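Local coordinates for protein C-domain type II peptide synthetase (Streptomyces globisporus, PDB 4ZNM) that is a free-standing condensation domain belonging to a type II nonribosomal peptide synthetase system, at residues L20-D31 with L81-P90. Sequence-based numbering, arbitrary orientation.
Sequences LSFHQEFLCMFD and LVREGGTHRP
Asp31, the last residue of the type I turn Cys28 to Asp31, meets the antiparallel hairpin 79-92 through a two-pronged salt bridge to Arg83 and a hydrogen bond from His88. Arg83 grips the carboxylate end-on: NH1 gives a nearly straight bond to OD1 of Asp31 (2.8 Å), while NH2 gives a more bent one to OD2 of Asp31 (2.9 Å, 140°). Both oxygens use their syn lone pairs, and carboxylate and guanidinium lie nearly coplanar. His88 reaches the same OD2 from above the carboxylate plane, its NE2 2.7 Å from OD2 of Asp31 in an almost linear bond. Asp31 can face both donors because its CG stands anti to the backbone N (chi1 180°). CE1 of His88 lies over the centre of the Arg83 guanidinium, 3.5 Å above its plane, and Phe42 stacks on the imidazole. SG of Cys28 sits at the edge of this ring, 4.2 Å from CD2 of His88.

The apolar part gathers around Leu20, just before the helix. Its CD2 rests on CG of Pro90 at 3.9 Å and on CD2 of Leu81 at 4.0 Å, and also packs against the backbone O of His88, while CD1 passes alongside Thr87. Nearby, Ser21 and Gln24 form a capping box at the helix start, and NE2 of Gln24 is held by the backbone O of Thr158.

Leucine contacts near the helix start and an ionic cluster at Asp31 thus fasten the N-terminal helix to the hairpin. With Arg83 and His88 both donating to it, Asp31 is probably stabilised as a carboxylate with its orientation fixed.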
loop_
_atom_site.group_PDB
_atom_site.type_symbol
_atom_site.label_atom_id
_atom_site.label_comp_id
_atom_site.label_asym_id
_atom_site.label_seq_id
_atom_site.Cartn_x
_atom_site.Cartn_y
_atom_site.Cartn_z
ATOM N N LEU A 20 1.812 -20.655 1.712
ATOM C CA LEU A 20 1.620 -19.228 1.959
ATOM C C LEU A 20 2.914 -18.576 1.555
ATOM O O LEU A 20 4.004 -19.123 1.815
ATOM C CB LEU A 20 1.309 -18.897 3.419
ATOM C CG LEU A 20 -0.012 -19.335 4.045
ATOM C CD1 LEU A 20 -0.024 -18.962 5.535
ATOM C CD2 LEU A 20 -1.173 -18.694 3.347
ATOM N N SER A 21 2.811 -17.408 0.947
ATOM C CA SER A 21 3.997 -16.604 0.675
ATOM C C SER A 21 4.629 -16.111 1.976
ATOM O O SER A 21 3.985 -16.119 3.018
ATOM C CB SER A 21 3.632 -15.411 -0.176
ATOM O OG SER A 21 2.762 -14.536 0.537
ATOM N N PHE A 22 5.874 -15.638 1.910
ATOM C CA PHE A 22 6.486 -14.968 3.042
ATOM C C PHE A 22 5.658 -13.768 3.478
ATOM O O PHE A 22 5.471 -13.539 4.689
ATOM C CB PHE A 22 7.918 -14.537 2.705
ATOM C CG PHE A 22 8.898 -15.670 2.616
ATOM C CD1 PHE A 22 8.823 -16.755 3.480
ATOM C CD2 PHE A 22 9.922 -15.639 1.693
ATOM C CE1 PHE A 22 9.734 -17.782 3.415
ATOM C CE2 PHE A 22 10.842 -16.674 1.620
ATOM C CZ PHE A 22 10.749 -17.741 2.487
ATOM N N HIS A 23 5.102 -13.022 2.525
ATOM C CA HIS A 23 4.290 -11.909 2.916
ATOM C C HIS A 23 3.056 -12.388 3.691
ATOM O O HIS A 23 2.658 -11.779 4.664
ATOM C CB HIS A 23 3.846 -11.099 1.716
ATOM C CG HIS A 23 2.923 -9.984 2.074
ATOM N ND1 HIS A 23 3.315 -8.916 2.859
ATOM C CD2 HIS A 23 1.615 -9.779 1.782
ATOM C CE1 HIS A 23 2.296 -8.087 3.011
ATOM N NE2 HIS A 23 1.253 -8.583 2.367
ATOM N N GLN A 24 2.432 -13.451 3.224
ATOM C CA GLN A 24 1.242 -13.970 3.887
ATOM C C GLN A 24 1.600 -14.518 5.296
ATOM O O GLN A 24 0.810 -14.388 6.233
ATOM C CB GLN A 24 0.588 -15.027 3.003
ATOM C CG GLN A 24 -0.113 -14.354 1.802
ATOM C CD GLN A 24 -0.540 -15.302 0.698
ATOM O OE1 GLN A 24 -0.102 -16.445 0.645
ATOM N NE2 GLN A 24 -1.378 -14.798 -0.225
ATOM N N GLU A 25 2.785 -15.104 5.441
ATOM C CA GLU A 25 3.313 -15.476 6.771
ATOM C C GLU A 25 3.419 -14.275 7.715
ATOM O O GLU A 25 3.067 -14.342 8.904
ATOM C CB GLU A 25 4.705 -16.103 6.660
ATOM C CG GLU A 25 4.729 -17.513 6.167
ATOM C CD GLU A 25 6.136 -18.126 6.169
ATOM O OE1 GLU A 25 7.115 -17.510 6.681
ATOM O OE2 GLU A 25 6.241 -19.247 5.636
ATOM N N PHE A 26 3.950 -13.185 7.186
ATOM C CA PHE A 26 4.007 -11.940 7.938
ATOM C C PHE A 26 2.597 -11.561 8.392
ATOM O O PHE A 26 2.395 -11.238 9.542
ATOM C CB PHE A 26 4.663 -10.840 7.085
ATOM C CG PHE A 26 4.406 -9.438 7.564
ATOM C CD1 PHE A 26 5.150 -8.889 8.574
ATOM C CD2 PHE A 26 3.435 -8.665 6.971
ATOM C CE1 PHE A 26 4.921 -7.613 8.975
ATOM C CE2 PHE A 26 3.200 -7.388 7.389
ATOM C CZ PHE A 26 3.946 -6.861 8.378
ATOM N N LEU A 27 1.610 -11.633 7.508
ATOM C CA LEU A 27 0.238 -11.288 7.893
ATOM C C LEU A 27 -0.310 -12.203 9.022
ATOM O O LEU A 27 -1.050 -11.739 9.875
ATOM C CB LEU A 27 -0.698 -11.338 6.663
ATOM C CG LEU A 27 -0.349 -10.315 5.529
ATOM C CD1 LEU A 27 -1.203 -10.500 4.306
ATOM C CD2 LEU A 27 -0.487 -8.897 6.016
ATOM N N CYS A 28 0.041 -13.490 8.990
ATOM C CA CYS A 28 -0.326 -14.418 10.070
ATOM C C CYS A 28 0.090 -13.906 11.441
ATOM O O CYS A 28 -0.598 -14.158 12.430
ATOM C CB CYS A 28 0.292 -15.792 9.859
ATOM S SG CYS A 28 -0.506 -16.721 8.558
HETATM N N MSE A 29 1.196 -13.171 11.495
HETATM C CA MSE A 29 1.672 -12.667 12.770
HETATM C C MSE A 29 0.643 -11.680 13.344
HETATM O O MSE A 29 0.643 -11.425 14.553
HETATM C CB MSE A 29 3.046 -11.985 12.634
HETATM C CG MSE A 29 4.160 -12.874 12.082
HETATM SE SE MSE A 29 5.894 -11.917 11.752
HETATM C CE MSE A 29 5.817 -10.808 13.277
ATOM N N PHE A 30 -0.240 -11.147 12.483
ATOM C CA PHE A 30 -1.282 -10.178 12.901
ATOM C C PHE A 30 -2.702 -10.747 12.940
ATOM O O PHE A 30 -3.673 -10.020 13.146
ATOM C CB PHE A 30 -1.255 -8.951 11.984
ATOM C CG PHE A 30 0.046 -8.211 12.041
ATOM C CD1 PHE A 30 0.209 -7.113 12.856
ATOM C CD2 PHE A 30 1.132 -8.670 11.345
ATOM C CE1 PHE A 30 1.449 -6.466 12.949
ATOM C CE2 PHE A 30 2.370 -8.059 11.449
ATOM C CZ PHE A 30 2.529 -6.950 12.243
ATOM N N ASP A 31 -2.816 -12.058 12.817
ATOM C CA ASP A 31 -4.118 -12.694 12.718
ATOM C C ASP A 31 -4.697 -12.999 14.077
ATOM O O ASP A 31 -4.142 -13.793 14.840
ATOM C CB ASP A 31 -4.010 -13.982 11.916
ATOM C CG ASP A 31 -5.325 -14.696 11.781
ATOM O OD1 ASP A 31 -6.412 -14.056 11.891
ATOM O OD2 ASP A 31 -5.266 -15.920 11.559
ATOM N N LEU A 81 -8.227 -18.324 0.827
ATOM C CA LEU A 81 -7.475 -18.660 2.009
ATOM C C LEU A 81 -8.485 -19.062 3.086
ATOM O O LEU A 81 -9.323 -18.237 3.502
ATOM C CB LEU A 81 -6.648 -17.460 2.472
ATOM C CG LEU A 81 -5.569 -16.970 1.509
ATOM C CD1 LEU A 81 -4.899 -15.750 2.103
ATOM C CD2 LEU A 81 -4.535 -18.044 1.239
ATOM N N VAL A 82 -8.442 -20.310 3.521
ATOM C CA VAL A 82 -9.418 -20.773 4.506
ATOM C C VAL A 82 -8.711 -21.212 5.778
ATOM O O VAL A 82 -7.596 -21.738 5.720
ATOM C CB VAL A 82 -10.280 -21.910 3.944
ATOM C CG1 VAL A 82 -11.155 -21.401 2.769
ATOM C CG2 VAL A 82 -9.405 -23.084 3.542
ATOM N N ARG A 83 -9.341 -20.962 6.925
ATOM C CA ARG A 83 -8.751 -21.366 8.196
ATOM C C ARG A 83 -8.673 -22.867 8.256
ATOM O O ARG A 83 -9.639 -23.556 7.945
ATOM C CB ARG A 83 -9.559 -20.860 9.378
ATOM C CG ARG A 83 -9.627 -19.371 9.441
ATOM C CD ARG A 83 -9.899 -18.887 10.841
ATOM N NE ARG A 83 -9.795 -17.436 10.875
ATOM C CZ ARG A 83 -8.755 -16.756 11.346
ATOM N NH1 ARG A 83 -8.775 -15.429 11.302
ATOM N NH2 ARG A 83 -7.708 -17.385 11.868
ATOM N N GLU A 84 -7.514 -23.365 8.653
ATOM C CA GLU A 84 -7.306 -24.786 8.850
ATOM C C GLU A 84 -6.205 -24.967 9.881
ATOM O O GLU A 84 -5.104 -24.431 9.714
ATOM C CB GLU A 84 -6.928 -25.470 7.539
ATOM C CG GLU A 84 -6.525 -26.926 7.691
ATOM C CD GLU A 84 -6.703 -27.708 6.405
ATOM O OE1 GLU A 84 -5.921 -27.472 5.463
ATOM O OE2 GLU A 84 -7.628 -28.549 6.331
ATOM N N GLY A 85 -6.514 -25.693 10.953
ATOM C CA GLY A 85 -5.523 -26.058 11.964
ATOM C C GLY A 85 -4.646 -24.933 12.498
ATOM O O GLY A 85 -3.422 -25.091 12.597
ATOM N N GLY A 86 -5.270 -23.804 12.838
ATOM C CA GLY A 86 -4.548 -22.653 13.362
ATOM C C GLY A 86 -4.018 -21.657 12.329
ATOM O O GLY A 86 -3.687 -20.522 12.679
ATOM N N THR A 87 -3.943 -22.066 11.063
ATOM C CA THR A 87 -3.341 -21.225 10.026
ATOM C C THR A 87 -4.297 -21.055 8.843
ATOM O O THR A 87 -5.503 -21.225 8.992
ATOM C CB THR A 87 -1.971 -21.820 9.559
ATOM O OG1 THR A 87 -1.338 -20.947 8.610
ATOM C CG2 THR A 87 -2.148 -23.192 8.949
ATOM N N HIS A 88 -3.765 -20.695 7.676
ATOM C CA HIS A 88 -4.570 -20.517 6.483
ATOM C C HIS A 88 -4.012 -21.372 5.358
ATOM O O HIS A 88 -2.811 -21.421 5.133
ATOM C CB HIS A 88 -4.626 -19.036 6.111
ATOM C CG HIS A 88 -5.153 -18.190 7.221
ATOM N ND1 HIS A 88 -6.493 -17.887 7.349
ATOM C CD2 HIS A 88 -4.542 -17.680 8.325
ATOM C CE1 HIS A 88 -6.677 -17.182 8.448
ATOM N NE2 HIS A 88 -5.508 -17.048 9.067
ATOM N N ARG A 89 -4.906 -22.096 4.703
ATOM C CA ARG A 89 -4.561 -22.885 3.534
ATOM C C ARG A 89 -4.996 -22.181 2.249
ATOM O O ARG A 89 -6.177 -21.894 2.080
ATOM C CB ARG A 89 -5.229 -24.252 3.600
ATOM C CG ARG A 89 -5.155 -25.031 2.294
ATOM C CD ARG A 89 -5.598 -26.473 2.482
ATOM N NE ARG A 89 -6.959 -26.542 3.002
ATOM C CZ ARG A 89 -8.054 -26.589 2.249
ATOM N NH1 ARG A 89 -7.970 -26.583 0.922
ATOM N NH2 ARG A 89 -9.244 -26.641 2.832
ATOM N N PRO A 90 -4.058 -21.942 1.326
ATOM C CA PRO A 90 -4.455 -21.456 -0.000
ATOM C C PRO A 90 -5.096 -22.541 -0.847
ATOM O O PRO A 90 -4.655 -23.671 -0.795
ATOM C CB PRO A 90 -3.128 -21.011 -0.635
ATOM C CG PRO A 90 -2.103 -21.087 0.451
ATOM C CD PRO A 90 -2.599 -22.101 1.429
#